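Local coordinates for probable glutathione reductase (Sinorhizobium meliloti, PDB 4DNA), which probably reduces glutathione disulfide to glutathione with NADPH, working as a homodimer that binds one FAD per subunit, at residues 267-271 with 285-289. Sequence-based numbering, arbitrary orientation.
Sequences MPNTN and LGAII. With FAD (flavin-adenine dinucleotide), chain C.
At the adenine end of the FAD pocket, an inverse gamma turn centred on Asn-269 presents its two flanking residues, Pro-268 and Thr-270, to the loop 285-289. The turn is closed by a hydrogen bond of 2.8 Å from Thr-270 N to Pro-268 O. Across the contact, Thr-270 OG1 donates to Gly-286 O at 2.6 Å, approaching in the carbonyl plane on a lone pair, with a C=O...donor angle of 142°. A chi1 of 56° sets OG1 between its own backbone N and carbonyl carbon, aimed at that oxygen. The Pro-268 ring packs alongside the loop, its CG 3.8 Å from Ala-287 CA and close to the methyl CB, its CD 3.6 Å from Leu-285 O. Gly-286 has a positive phi (82°), which favours glycine. A valine in place of Thr-270 would probably leave Gly-286 O without this hydroxyl donor and the turn without its side-chain hydrogen bond to the loop. Facing the cofactor, Asn-269 places ND2 3.5 Å from FAD C8A and hydrogen-bonds through it to Val-141 O. Strand 266-268, ending at Pro-268, pairs antiparallel with strand 143-145, while the loop 285-289 precedes strand 301-303 at one edge of the five-stranded parallel sheet.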
loop_
_atom_site.group_PDB
_atom_site.type_symbol
_atom_site.label_atom_id
_atom_site.label_comp_id
_atom_site.label_asym_id
_atom_site.label_seq_id
_atom_site.Cartn_x
_atom_site.Cartn_y
_atom_site.Cartn_z
HETATM N N MSE A 267 19.074 24.028 -8.187
HETATM C CA MSE A 267 20.465 24.275 -8.468
HETATM C C MSE A 267 21.285 24.213 -7.248
HETATM O O MSE A 267 20.740 24.401 -6.171
HETATM C CB MSE A 267 20.545 25.673 -8.963
HETATM C CG MSE A 267 20.506 25.619 -10.466
HETATM SE SE MSE A 267 20.360 27.492 -10.908
HETATM C CE MSE A 267 20.161 27.325 -12.853
ATOM N N PRO A 268 22.572 23.944 -7.354
ATOM C CA PRO A 268 23.317 23.720 -6.120
ATOM C C PRO A 268 23.857 24.996 -5.503
ATOM O O PRO A 268 24.297 25.875 -6.227
ATOM C CB PRO A 268 24.458 22.787 -6.562
ATOM C CG PRO A 268 24.091 22.321 -7.951
ATOM C CD PRO A 268 23.318 23.468 -8.528
ATOM N N ASN A 269 23.820 25.080 -4.174
ATOM C CA ASN A 269 24.297 26.246 -3.430
ATOM C C ASN A 269 25.800 26.328 -3.394
ATOM O O ASN A 269 26.403 26.171 -2.332
ATOM C CB ASN A 269 23.830 26.193 -1.980
ATOM C CG ASN A 269 22.332 26.259 -1.840
ATOM O OD1 ASN A 269 21.677 27.082 -2.485
ATOM N ND2 ASN A 269 21.774 25.394 -0.978
ATOM N N THR A 270 26.416 26.592 -4.537
ATOM C CA THR A 270 27.872 26.558 -4.599
ATOM C C THR A 270 28.544 27.918 -4.837
ATOM O O THR A 270 29.757 28.064 -4.665
ATOM C CB THR A 270 28.371 25.475 -5.582
ATOM O OG1 THR A 270 27.811 25.685 -6.884
ATOM C CG2 THR A 270 27.956 24.105 -5.094
ATOM N N ASN A 271 27.739 28.915 -5.186
ATOM C CA ASN A 271 28.214 30.286 -5.348
ATOM C C ASN A 271 28.672 30.926 -4.050
ATOM O O ASN A 271 27.976 30.861 -3.032
ATOM C CB ASN A 271 27.143 31.150 -6.019
ATOM C CG ASN A 271 27.101 30.946 -7.518
ATOM O OD1 ASN A 271 28.123 31.072 -8.204
ATOM N ND2 ASN A 271 25.927 30.617 -8.037
ATOM N N LEU A 285 27.145 22.824 -14.583
ATOM C CA LEU A 285 25.889 23.040 -13.866
ATOM C C LEU A 285 26.067 23.496 -12.405
ATOM O O LEU A 285 25.085 23.657 -11.676
ATOM C CB LEU A 285 25.005 21.794 -13.947
ATOM C CG LEU A 285 23.872 21.740 -14.991
ATOM C CD1 LEU A 285 24.173 22.510 -16.280
ATOM C CD2 LEU A 285 23.479 20.286 -15.276
ATOM N N GLY A 286 27.312 23.711 -11.984
ATOM C CA GLY A 286 27.598 24.227 -10.645
ATOM C C GLY A 286 27.612 23.203 -9.514
ATOM O O GLY A 286 27.765 23.575 -8.346
ATOM N N ALA A 287 27.450 21.923 -9.841
ATOM C CA ALA A 287 27.503 20.868 -8.829
ATOM C C ALA A 287 28.943 20.464 -8.533
ATOM O O ALA A 287 29.815 20.538 -9.416
ATOM C CB ALA A 287 26.688 19.661 -9.260
ATOM N N ILE A 288 29.186 20.055 -7.288
ATOM C CA ILE A 288 30.484 19.526 -6.884
ATOM C C ILE A 288 30.693 18.141 -7.490
ATOM O O ILE A 288 29.799 17.288 -7.450
ATOM C CB ILE A 288 30.638 19.450 -5.349
ATOM C CG1 ILE A 288 30.623 20.854 -4.728
ATOM C CG2 ILE A 288 31.930 18.735 -4.983
ATOM C CD1 ILE A 288 30.251 20.903 -3.264
ATOM N N ILE A 289 31.868 17.938 -8.077
ATOM C CA ILE A 289 32.241 16.657 -8.658
ATOM C C ILE A 289 32.851 15.735 -7.595
ATOM O O ILE A 289 33.821 16.100 -6.911
ATOM C CB ILE A 289 33.203 16.858 -9.839
ATOM C CG1 ILE A 289 32.439 17.450 -11.019
ATOM C CG2 ILE A 289 33.880 15.554 -10.238
ATOM C CD1 ILE A 289 33.330 18.088 -12.064
HETATM P PA FAD C . 19.297 19.744 2.115
HETATM O O1A FAD C . 18.993 20.498 0.832
HETATM O O2A FAD C . 18.275 18.864 2.801
HETATM O O5B FAD C . 19.816 20.788 3.218
HETATM C C5B FAD C . 21.164 21.274 3.260
HETATM C C4B FAD C . 21.152 22.439 4.237
HETATM O O4B FAD C . 22.341 23.226 4.175
HETATM C C3B FAD C . 19.993 23.363 3.920
HETATM O O3B FAD C . 19.150 23.447 5.079
HETATM C C2B FAD C . 20.645 24.681 3.547
HETATM O O2B FAD C . 19.864 25.793 3.985
HETATM C C1B FAD C . 21.993 24.610 4.249
HETATM N N9A FAD C . 23.066 25.392 3.591
HETATM C C8A FAD C . 23.155 25.614 2.266
HETATM N N7A FAD C . 24.256 26.334 1.941
HETATM C C5A FAD C . 24.898 26.574 3.090
HETATM C C6A FAD C . 26.139 27.285 3.436
HETATM N N6A FAD C . 26.841 27.864 2.431
HETATM N N1A FAD C . 26.501 27.328 4.745
HETATM C C2A FAD C . 25.747 26.740 5.706
HETATM N N3A FAD C . 24.598 26.071 5.453
HETATM C C4A FAD C . 24.125 25.955 4.181
HETATM N N1 FAD C . 12.993 13.537 -1.745
HETATM C C2 FAD C . 12.434 12.329 -1.509
HETATM O O2 FAD C . 13.175 11.340 -1.316
HETATM N N3 FAD C . 11.099 12.162 -1.479
HETATM C C4 FAD C . 10.227 13.171 -1.681
HETATM O O4 FAD C . 8.989 12.969 -1.632
HETATM C C4X FAD C . 10.770 14.525 -1.954
HETATM N N5 FAD C . 9.966 15.591 -2.162
HETATM C C5X FAD C . 10.507 16.816 -2.400
HETATM C C6 FAD C . 9.677 17.916 -2.616
HETATM C C7 FAD C . 10.223 19.178 -2.872
HETATM C C7M FAD C . 9.283 20.336 -3.096
HETATM C C8 FAD C . 11.709 19.362 -2.898
HETATM C C8M FAD C . 12.355 20.697 -3.152
HETATM C C9 FAD C . 12.537 18.268 -2.686
HETATM C C9A FAD C . 11.995 17.007 -2.442
HETATM N N10 FAD C . 12.848 15.906 -2.224
HETATM C C10 FAD C . 12.252 14.647 -1.975
HETATM C "C1'" FAD C . 14.309 16.093 -2.271
HETATM C "C2'" FAD C . 14.958 16.159 -0.896
HETATM O "O2'" FAD C . 14.334 17.189 -0.122
HETATM C "C3'" FAD C . 16.464 16.392 -1.024
HETATM O "O3'" FAD C . 16.981 15.448 -1.969
HETATM C "C4'" FAD C . 17.213 16.234 0.300
HETATM O "O4'" FAD C . 16.817 17.276 1.201
HETATM C "C5'" FAD C . 18.717 16.297 0.091
HETATM O "O5'" FAD C . 19.313 16.877 1.249
HETATM P P FAD C . 20.824 17.452 1.291
HETATM O O1P FAD C . 21.634 16.651 2.292
HETATM O O2P FAD C . 21.339 17.646 -0.115
HETATM O O3P FAD C . 20.665 18.912 1.943
#